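Local coordinates for protein aspartate-semialdehyde dehydrogenase 2 (PDB 2R00) that catalyses the NADPH-dependent reductive dephosphorylation of L-aspartyl-4-phosphate to L-aspartate semialdehyde, a step on the routes to lysine and methionine, at residues 22-28 / 325-329; 40-44 / 55-60; 66-72 / 89-95. The contacts are given in a common frame with arbitrary orientation. Residue numbers count along the deposited sequence, not the author numbering.

Contact 1 (22-28 / 325-329); sequences VLQEREF and VQIAE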
loop_
_atom_site.group_PDB
_atom_site.type_symbol
_atom_site.label_atom_id
_atom_site.label_comp_id
_atom_site.label_asym_id
_atom_site.label_seq_id
_atom_site.Cartn_x
_atom_site.Cartn_y
_atom_site.Cartn_z
ATOM N N VAL A 22 -7.979 -27.142 -11.860
ATOM C CA VAL A 22 -8.315 -27.244 -10.444
ATOM C C VAL A 22 -9.253 -28.425 -10.175
ATOM O O VAL A 22 -9.053 -29.148 -9.215
ATOM C CB VAL A 22 -8.861 -25.904 -9.860
ATOM C CG1 VAL A 22 -9.324 -26.083 -8.419
ATOM C CG2 VAL A 22 -7.788 -24.807 -9.943
ATOM N N LEU A 23 -10.257 -28.619 -11.029
ATOM C CA LEU A 23 -11.143 -29.783 -10.939
ATOM C C LEU A 23 -10.358 -31.097 -10.983
ATOM O O LEU A 23 -10.669 -32.047 -10.256
ATOM C CB LEU A 23 -12.191 -29.760 -12.061
ATOM C CG LEU A 23 -13.362 -28.768 -11.933
ATOM C CD1 LEU A 23 -14.143 -28.664 -13.253
ATOM C CD2 LEU A 23 -14.286 -29.139 -10.784
ATOM N N GLN A 24 -9.343 -31.135 -11.831
ATOM C CA GLN A 24 -8.464 -32.293 -11.934
ATOM C C GLN A 24 -7.590 -32.446 -10.666
ATOM O O GLN A 24 -7.649 -33.476 -9.983
ATOM C CB GLN A 24 -7.626 -32.178 -13.205
ATOM C CG GLN A 24 -6.669 -33.327 -13.444
ATOM C CD GLN A 24 -5.975 -33.197 -14.770
ATOM O OE1 GLN A 24 -6.535 -33.535 -15.805
ATOM N NE2 GLN A 24 -4.739 -32.703 -14.749
ATOM N N GLU A 25 -6.833 -31.404 -10.330
ATOM C CA GLU A 25 -5.971 -31.413 -9.142
ATOM C C GLU A 25 -6.711 -31.749 -7.835
ATOM O O GLU A 25 -6.211 -32.532 -7.017
ATOM C CB GLU A 25 -5.190 -30.097 -9.034
ATOM C CG GLU A 25 -4.063 -29.999 -10.061
ATOM C CD GLU A 25 -3.468 -28.604 -10.208
ATOM O OE1 GLU A 25 -3.736 -27.729 -9.342
ATOM O OE2 GLU A 25 -2.717 -28.385 -11.194
ATOM N N ARG A 26 -7.898 -31.170 -7.654
ATOM C CA ARG A 26 -8.724 -31.411 -6.465
ATOM C C ARG A 26 -9.509 -32.731 -6.524
ATOM O O ARG A 26 -10.232 -33.082 -5.583
ATOM C CB ARG A 26 -9.688 -30.235 -6.234
ATOM C CG ARG A 26 -9.016 -28.947 -5.812
ATOM C CD ARG A 26 -9.994 -27.994 -5.116
ATOM N NE ARG A 26 -9.297 -27.297 -4.043
ATOM C CZ ARG A 26 -9.602 -27.366 -2.752
ATOM N NH1 ARG A 26 -10.643 -28.064 -2.318
ATOM N NH2 ARG A 26 -8.865 -26.691 -1.890
ATOM N N GLU A 27 -9.371 -33.456 -7.633
ATOM C CA GLU A 27 -10.045 -34.747 -7.820
ATOM C C GLU A 27 -11.565 -34.647 -7.586
ATOM O O GLU A 27 -12.176 -35.485 -6.907
ATOM C CB GLU A 27 -9.392 -35.834 -6.942
ATOM C CG GLU A 27 -7.892 -36.065 -7.224
ATOM C CD GLU A 27 -7.228 -36.987 -6.198
ATOM O OE1 GLU A 27 -7.825 -38.033 -5.850
ATOM O OE2 GLU A 27 -6.103 -36.667 -5.742
ATOM N N PHE A 28 -12.169 -33.609 -8.161
ATOM C CA PHE A 28 -13.622 -33.440 -8.118
ATOM C C PHE A 28 -14.304 -34.631 -8.800
ATOM O O PHE A 28 -13.838 -35.071 -9.854
ATOM C CB PHE A 28 -14.040 -32.131 -8.805
ATOM C CG PHE A 28 -15.462 -31.739 -8.527
ATOM C CD1 PHE A 28 -15.770 -30.935 -7.440
ATOM C CD2 PHE A 28 -16.494 -32.176 -9.349
ATOM C CE1 PHE A 28 -17.090 -30.583 -7.171
ATOM C CE2 PHE A 28 -17.818 -31.834 -9.086
ATOM C CZ PHE A 28 -18.114 -31.035 -8.001
ATOM N N VAL A 325 -14.425 -23.947 -7.262
ATOM C CA VAL A 325 -14.448 -25.406 -7.102
ATOM C C VAL A 325 -14.802 -25.814 -5.656
ATOM O O VAL A 325 -15.592 -26.740 -5.452
ATOM C CB VAL A 325 -13.134 -26.058 -7.607
ATOM C CG1 VAL A 325 -13.176 -27.585 -7.469
ATOM C CG2 VAL A 325 -12.889 -25.679 -9.063
ATOM N N GLN A 326 -14.260 -25.097 -4.665
ATOM C CA GLN A 326 -14.611 -25.340 -3.255
ATOM C C GLN A 326 -16.103 -25.167 -2.979
ATOM O O GLN A 326 -16.685 -25.902 -2.170
ATOM C CB GLN A 326 -13.851 -24.394 -2.339
ATOM C CG GLN A 326 -12.379 -24.719 -2.146
ATOM C CD GLN A 326 -11.682 -23.667 -1.311
ATOM O OE1 GLN A 326 -11.443 -22.554 -1.772
ATOM N NE2 GLN A 326 -11.356 -24.013 -0.073
ATOM N N ILE A 327 -16.713 -24.177 -3.633
ATOM C CA ILE A 327 -18.158 -24.000 -3.587
ATOM C C ILE A 327 -18.847 -25.258 -4.109
ATOM O O ILE A 327 -19.740 -25.782 -3.449
ATOM C CB ILE A 327 -18.626 -22.754 -4.406
ATOM C CG1 ILE A 327 -18.098 -21.459 -3.768
ATOM C CG2 ILE A 327 -20.149 -22.734 -4.507
ATOM C CD1 ILE A 327 -18.197 -20.210 -4.657
ATOM N N ALA A 328 -18.416 -25.734 -5.285
ATOM C CA ALA A 328 -18.993 -26.926 -5.929
ATOM C C ALA A 328 -18.842 -28.188 -5.077
ATOM O O ALA A 328 -19.718 -29.056 -5.074
ATOM C CB ALA A 328 -18.355 -27.155 -7.293
ATOM N N GLU A 329 -17.707 -28.292 -4.391
ATOM C CA GLU A 329 -17.427 -29.420 -3.521
ATOM C C GLU A 329 -18.445 -29.471 -2.403
ATOM O O GLU A 329 -19.013 -30.523 -2.142
ATOM C CB GLU A 329 -16.010 -29.309 -2.959
ATOM C CG GLU A 329 -14.927 -29.637 -3.976
ATOM C CD GLU A 329 -13.533 -29.288 -3.491
ATOM O OE1 GLU A 329 -12.575 -29.571 -4.225
ATOM O OE2 GLU A 329 -13.393 -28.708 -2.391
HETATM O O HOH W 1 -12.938 -32.078 -5.198
#

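Contact 2 (40-44 / 55-60); sequences RSEGK and VQNVEE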
loop_
_atom_site.group_PDB
_atom_site.type_symbol
_atom_site.label_atom_id
_atom_site.label_comp_id
_atom_site.label_asym_id
_atom_site.label_seq_id
_atom_site.Cartn_x
_atom_site.Cartn_y
_atom_site.Cartn_z
ATOM N N ARG A 40 -16.348 -19.343 -32.258
ATOM C CA ARG A 40 -14.968 -19.176 -32.723
ATOM C C ARG A 40 -13.966 -20.121 -32.046
ATOM O O ARG A 40 -12.909 -20.413 -32.610
ATOM C CB ARG A 40 -14.516 -17.728 -32.544
ATOM N N SER A 41 -14.305 -20.575 -30.838
ATOM C CA SER A 41 -13.454 -21.462 -30.042
ATOM C C SER A 41 -13.828 -22.932 -30.197
ATOM O O SER A 41 -13.088 -23.819 -29.751
ATOM C CB SER A 41 -13.541 -21.085 -28.564
ATOM O OG SER A 41 -12.888 -19.860 -28.306
ATOM N N GLU A 42 -14.973 -23.176 -30.825
ATOM C CA GLU A 42 -15.525 -24.520 -30.981
ATOM C C GLU A 42 -14.558 -25.488 -31.665
ATOM O O GLU A 42 -13.959 -25.162 -32.692
ATOM C CB GLU A 42 -16.848 -24.467 -31.751
ATOM C CG GLU A 42 -17.542 -25.814 -31.852
ATOM C CD GLU A 42 -18.941 -25.732 -32.426
ATOM O OE1 GLU A 42 -19.802 -26.525 -31.967
ATOM O OE2 GLU A 42 -19.173 -24.882 -33.324
ATOM N N GLY A 43 -14.419 -26.677 -31.085
ATOM C CA GLY A 43 -13.566 -27.716 -31.652
ATOM C C GLY A 43 -12.185 -27.818 -31.027
ATOM O O GLY A 43 -11.462 -28.781 -31.286
ATOM N N LYS A 44 -11.798 -26.832 -30.222
ATOM C CA LYS A 44 -10.524 -26.912 -29.507
ATOM C C LYS A 44 -10.562 -28.051 -28.482
ATOM O O LYS A 44 -11.616 -28.344 -27.910
ATOM C CB LYS A 44 -10.165 -25.593 -28.827
ATOM C CG LYS A 44 -8.671 -25.490 -28.540
ATOM C CD LYS A 44 -8.314 -24.390 -27.558
ATOM C CE LYS A 44 -6.808 -24.406 -27.243
ATOM N NZ LYS A 44 -6.275 -25.784 -26.960
ATOM N N VAL A 55 -14.300 -28.462 -26.912
ATOM C CA VAL A 55 -15.091 -27.232 -26.735
ATOM C C VAL A 55 -16.240 -27.208 -27.750
ATOM O O VAL A 55 -16.040 -27.491 -28.936
ATOM C CB VAL A 55 -14.216 -25.959 -26.865
ATOM C CG1 VAL A 55 -15.046 -24.680 -26.683
ATOM C CG2 VAL A 55 -13.056 -25.993 -25.861
ATOM N N GLN A 56 -17.444 -26.906 -27.273
ATOM C CA GLN A 56 -18.595 -26.744 -28.160
ATOM C C GLN A 56 -19.225 -25.362 -28.014
ATOM O O GLN A 56 -18.936 -24.626 -27.066
ATOM C CB GLN A 56 -19.639 -27.857 -27.955
ATOM C CG GLN A 56 -20.091 -28.062 -26.526
ATOM C CD GLN A 56 -20.928 -29.313 -26.342
ATOM O OE1 GLN A 56 -20.494 -30.271 -25.693
ATOM N NE2 GLN A 56 -22.138 -29.315 -26.911
ATOM N N ASN A 57 -20.075 -25.015 -28.972
ATOM C CA ASN A 57 -20.757 -23.733 -28.981
ATOM C C ASN A 57 -21.868 -23.722 -27.936
ATOM O O ASN A 57 -22.720 -24.612 -27.905
ATOM C CB ASN A 57 -21.301 -23.469 -30.388
ATOM C CG ASN A 57 -21.884 -22.078 -30.553
ATOM O OD1 ASN A 57 -22.075 -21.335 -29.587
ATOM N ND2 ASN A 57 -22.186 -21.725 -31.795
ATOM N N VAL A 58 -21.836 -22.721 -27.063
ATOM C CA VAL A 58 -22.863 -22.555 -26.026
ATOM C C VAL A 58 -24.281 -22.441 -26.617
ATOM O O VAL A 58 -25.242 -22.919 -26.019
ATOM C CB VAL A 58 -22.532 -21.352 -25.069
ATOM C CG1 VAL A 58 -22.531 -20.006 -25.816
ATOM C CG2 VAL A 58 -23.465 -21.335 -23.875
ATOM N N GLU A 59 -24.383 -21.838 -27.802
ATOM C CA GLU A 59 -25.659 -21.622 -28.497
ATOM C C GLU A 59 -26.382 -22.924 -28.846
ATOM O O GLU A 59 -27.611 -22.937 -28.975
ATOM C CB GLU A 59 -25.435 -20.816 -29.780
ATOM C CG GLU A 59 -24.867 -19.402 -29.580
ATOM C CD GLU A 59 -25.920 -18.373 -29.180
ATOM O OE1 GLU A 59 -27.122 -18.717 -29.117
ATOM O OE2 GLU A 59 -25.539 -17.208 -28.927
ATOM N N GLU A 60 -25.614 -24.004 -29.016
ATOM C CA GLU A 60 -26.170 -25.320 -29.355
ATOM C C GLU A 60 -26.279 -26.281 -28.157
ATOM O O GLU A 60 -26.836 -27.377 -28.283
ATOM C CB GLU A 60 -25.356 -25.971 -30.489
ATOM C CG GLU A 60 -25.202 -25.113 -31.758
ATOM C CD GLU A 60 -24.325 -25.774 -32.830
ATOM O OE1 GLU A 60 -23.330 -26.455 -32.480
ATOM O OE2 GLU A 60 -24.624 -25.602 -34.037
HETATM O O HOH W 2 -21.907 -24.109 -33.822
#

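Contact 3 (66-72 / 89-95); sequences VHIALFS and GVVVIDN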
loop_
_atom_site.group_PDB
_atom_site.type_symbol
_atom_site.label_atom_id
_atom_site.label_comp_id
_atom_site.label_asym_id
_atom_site.label_seq_id
_atom_site.Cartn_x
_atom_site.Cartn_y
_atom_site.Cartn_z
ATOM N N VAL A 66 -26.109 -31.424 -17.583
ATOM C CA VAL A 66 -25.210 -31.117 -16.455
ATOM C C VAL A 66 -25.915 -30.809 -15.141
ATOM O O VAL A 66 -27.056 -30.334 -15.127
ATOM C CB VAL A 66 -24.182 -29.990 -16.790
ATOM C CG1 VAL A 66 -23.182 -30.465 -17.832
ATOM C CG2 VAL A 66 -24.867 -28.742 -17.275
ATOM N N HIS A 67 -25.214 -31.084 -14.042
ATOM C CA HIS A 67 -25.693 -30.772 -12.702
ATOM C C HIS A 67 -25.242 -29.378 -12.267
ATOM O O HIS A 67 -25.987 -28.655 -11.611
ATOM C CB HIS A 67 -25.163 -31.793 -11.699
ATOM C CG HIS A 67 -25.642 -33.191 -11.946
ATOM N ND1 HIS A 67 -24.922 -34.104 -12.692
ATOM C CD2 HIS A 67 -26.761 -33.835 -11.539
ATOM C CE1 HIS A 67 -25.583 -35.248 -12.737
ATOM N NE2 HIS A 67 -26.701 -35.113 -12.044
ATOM N N ILE A 68 -24.008 -29.033 -12.623
ATOM C CA ILE A 68 -23.345 -27.814 -12.144
ATOM C C ILE A 68 -22.555 -27.184 -13.284
ATOM O O ILE A 68 -21.938 -27.884 -14.094
ATOM C CB ILE A 68 -22.393 -28.113 -10.949
ATOM C CG1 ILE A 68 -23.184 -28.620 -9.736
ATOM C CG2 ILE A 68 -21.559 -26.867 -10.552
ATOM C CD1 ILE A 68 -22.325 -29.363 -8.723
ATOM N N ALA A 69 -22.584 -25.858 -13.356
ATOM C CA ALA A 69 -21.773 -25.160 -14.342
ATOM C C ALA A 69 -20.934 -24.104 -13.649
ATOM O O ALA A 69 -21.417 -23.437 -12.742
ATOM C CB ALA A 69 -22.652 -24.529 -15.421
ATOM N N LEU A 70 -19.678 -23.984 -14.069
ATOM C CA LEU A 70 -18.797 -22.911 -13.630
ATOM C C LEU A 70 -18.680 -21.927 -14.784
ATOM O O LEU A 70 -18.241 -22.297 -15.873
ATOM C CB LEU A 70 -17.401 -23.453 -13.243
ATOM C CG LEU A 70 -17.254 -24.717 -12.389
ATOM C CD1 LEU A 70 -15.782 -25.114 -12.222
ATOM C CD2 LEU A 70 -17.904 -24.557 -11.018
ATOM N N PHE A 71 -19.085 -20.680 -14.551
ATOM C CA PHE A 71 -19.068 -19.646 -15.591
ATOM C C PHE A 71 -17.901 -18.698 -15.371
ATOM O O PHE A 71 -17.727 -18.164 -14.273
ATOM C CB PHE A 71 -20.363 -18.812 -15.540
ATOM C CG PHE A 71 -21.553 -19.416 -16.267
ATOM C CD1 PHE A 71 -21.734 -20.803 -16.376
ATOM C CD2 PHE A 71 -22.540 -18.578 -16.788
ATOM C CE1 PHE A 71 -22.855 -21.327 -17.041
ATOM C CE2 PHE A 71 -23.657 -19.091 -17.458
ATOM C CZ PHE A 71 -23.821 -20.471 -17.574
ATOM N N SER A 72 -17.114 -18.467 -16.411
ATOM C CA SER A 72 -16.097 -17.412 -16.350
ATOM C C SER A 72 -15.811 -16.826 -17.721
ATOM O O SER A 72 -14.669 -16.826 -18.172
ATOM C CB SER A 72 -14.802 -17.922 -15.695
ATOM O OG SER A 72 -13.940 -16.828 -15.381
ATOM N N GLY A 89 -32.316 -26.346 -14.777
ATOM C CA GLY A 89 -32.083 -27.081 -13.533
ATOM C C GLY A 89 -30.609 -27.247 -13.173
ATOM O O GLY A 89 -30.282 -27.989 -12.250
ATOM N N VAL A 90 -29.730 -26.553 -13.898
ATOM C CA VAL A 90 -28.292 -26.500 -13.578
ATOM C C VAL A 90 -28.036 -25.497 -12.432
ATOM O O VAL A 90 -28.664 -24.435 -12.378
ATOM C CB VAL A 90 -27.461 -26.059 -14.819
ATOM C CG1 VAL A 90 -25.967 -26.197 -14.567
ATOM C CG2 VAL A 90 -27.859 -26.851 -16.045
ATOM N N VAL A 91 -27.114 -25.827 -11.522
ATOM C CA VAL A 91 -26.665 -24.863 -10.527
ATOM C C VAL A 91 -25.400 -24.179 -11.041
ATOM O O VAL A 91 -24.378 -24.832 -11.289
ATOM C CB VAL A 91 -26.462 -25.483 -9.106
ATOM C CG1 VAL A 91 -26.124 -24.385 -8.078
ATOM C CG2 VAL A 91 -27.703 -26.232 -8.675
ATOM N N VAL A 92 -25.494 -22.860 -11.223
ATOM C CA VAL A 92 -24.424 -22.073 -11.830
ATOM C C VAL A 92 -23.578 -21.435 -10.733
ATOM O O VAL A 92 -24.104 -20.782 -9.836
ATOM C CB VAL A 92 -24.980 -20.974 -12.773
ATOM C CG1 VAL A 92 -23.852 -20.151 -13.404
ATOM C CG2 VAL A 92 -25.873 -21.585 -13.855
ATOM N N ILE A 93 -22.273 -21.663 -10.793
ATOM C CA ILE A 93 -21.329 -20.957 -9.935
ATOM C C ILE A 93 -20.661 -19.913 -10.824
ATOM O O ILE A 93 -19.983 -20.255 -11.789
ATOM C CB ILE A 93 -20.317 -21.928 -9.250
ATOM C CG1 ILE A 93 -21.068 -22.855 -8.273
ATOM C CG2 ILE A 93 -19.220 -21.132 -8.538
ATOM C CD1 ILE A 93 -20.444 -24.242 -8.081
ATOM N N ASP A 94 -20.915 -18.639 -10.520
ATOM C CA ASP A 94 -20.630 -17.559 -11.457
ATOM C C ASP A 94 -19.428 -16.730 -11.062
ATOM O O ASP A 94 -19.470 -15.995 -10.082
ATOM C CB ASP A 94 -21.836 -16.630 -11.620
ATOM C CG ASP A 94 -21.685 -15.709 -12.806
ATOM O OD1 ASP A 94 -21.327 -16.223 -13.888
ATOM O OD2 ASP A 94 -21.909 -14.485 -12.662
ATOM N N ASN A 95 -18.373 -16.827 -11.856
ATOM C CA ASN A 95 -17.179 -16.033 -11.609
ATOM C C ASN A 95 -17.183 -14.750 -12.425
ATOM O O ASN A 95 -16.287 -14.517 -13.244
ATOM C CB ASN A 95 -15.910 -16.852 -11.851
ATOM C CG ASN A 95 -14.649 -16.086 -11.495
ATOM O OD1 ASN A 95 -14.487 -15.628 -10.370
ATOM N ND2 ASN A 95 -13.777 -15.911 -12.465
HETATM O O HOH W 3 -28.581 -29.407 -10.859
#

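Contact 1 (22-28 / 325-329)
The C-terminal helix 316-335 packs here against the end of helix 14-25, the first helix of the Rossmann-type nucleotide-binding domain, so that chain positions nearly 300 residues apart meet. Residues 22-28 end that first helix in a Schellman motif: Glu27 takes a positive phi of 53°, Phe28 N returns to Leu23 O (3.0 Å) and Glu27 N to Gln24 O (2.9 Å), which satisfies the donors of the turn and brings Phe28 round to face 325-329. The apolar core centres on Val325. Its CG2 lies 3.6 Å from Val22 CG1, and its CG1 lies 3.8 Å from Leu23 CD2, while Phe28 CE1 approaches Ala328 CB at 3.7 Å. At the exposed margin, Gln326 CG lies over one face of the Arg26 guanidinium, and Gln326 NE2 is satisfied by Glu111. Charge pairing runs between Arg26 and Glu329: Arg26 NH1 donates to Glu329 OE1 (3.1 Å, 175°) and lies 2.8 Å from Glu329 OE2 in the same salt bridge. Glu25 has its own salt bridge with Lys318 of the same C-terminal helix. One water serves two acceptors at once, donating to Arg26 O at 2.9 Å and to Glu329 OE1 at 2.7 Å.

Contact 2 (40-44 / 55-60)
Val55 makes the principal backbone link to 40-44, the loop leading into the hairpin of antiparallel strands 45-48 and 51-57. Val55 N donates to Lys44 O (2.9 Å, 172°) and Val55 O accepts from Gly43 N (2.8 Å, 166°), while Val55 CG1 sits 3.7 Å from Ser41 O. The loop bends there in a type II turn from Ser41 to Lys44, with Gly43 at phi 98°, where a CB would clash with the preceding carbonyl. Next, Gln56 points its CB away, but its CA lies 4.0 Å from Glu42 CG. Asn57 is held by Glu42 in two ways: a weak bond from Asn57 N to Glu42 OE1 (3.4 Å), and a water that accepts from Asn57 ND2 (3.1 Å) and donates to Glu42 OE2 (2.9 Å). Asn57 OD1 accepts from Glu59 N (3.0 Å), an Asx turn. Glu60 then brings OE1 within 3.6 Å of Glu42 OE1, two like charges. Arg40 and Ser41 are predicted to bind NADP(+), as is Thr12, whose OG1 is hydrogen-bonded to Ser41 OG. Strand 51-57 lies between strands 45-48 and 30-37, with Gln56 backbone-bonded to Leu35 and Ala37, and beyond it Val58 and Glu59 rest on Trp81 of helix 75-87.

Contact 3 (66-72 / 89-95)
Strands 68-71 and 91-94 run parallel, their axes 4.7 Å apart at closest approach and inclined by 21°. Bridges pair Ile68 with Val91 through to Phe71 with Asp94, and five backbone hydrogen bonds zigzag across: Val91 N to His67 O (3.0 Å), Ala69 N to Val91 O (2.9 Å), Ile93 N to Ala69 O (2.8 Å), Phe71 N to Ile93 O (2.9 Å) and Asn95 N to Phe71 O (2.8 Å). A water donates to His67 O (2.8 Å) and Gly89 O (2.6 Å) where Gly89, at phi 94°, closes helix 75-87 in a Schellman motif. That helix connects the two strands, making a beta-alpha-beta unit in the parallel part of the Rossmann-type sheet; strand 4-9 flanks 68-71 on its other edge. Ile68, Leu70, Val91 and Ile93 share one sheet face, where Ile93 CD1 touches Ile68 CG2 (3.8 Å) and Leu70 CD2 (3.9 Å). The face bearing Ala69, Phe71, Val92 and Asp94 meets helix 75-87: Val92 CG1 makes a CH-pi contact 3.7 Å from the Phe71 ring centroid, 12° off its normal, and Asp94 OD1, 3.2 Å from Phe71 CB, is hydrogen-bonded to Ser78. Ser72 and Asn95 both touch Val15, a predicted NADP(+)-binding residue.

From the N terminus, contact 1 opens first, at 22-28, and closes last, at 325-329, so its loop encloses both others and takes in the second, six-stranded sheet (strands 149-159 to 306-313). Within it, contact 2 opens at 40-44 and closes at 55-60 around a beta hairpin; contact 3 then opens at 66-72 and closes at 89-95 around one helix. These two follow in series without crossing, at different places in the same seven-stranded sheet, their centres about 17 Å apart. Contacts 1 and 3 touch directly: Ala328 CB lies 3.7 Å from Ile93 CD1, and Leu23 CD1 4.0 Å from Leu70 CD1, which seats both helices on that sheet. Contact 2 stays about 13 Å from contact 1 at the nearest atoms.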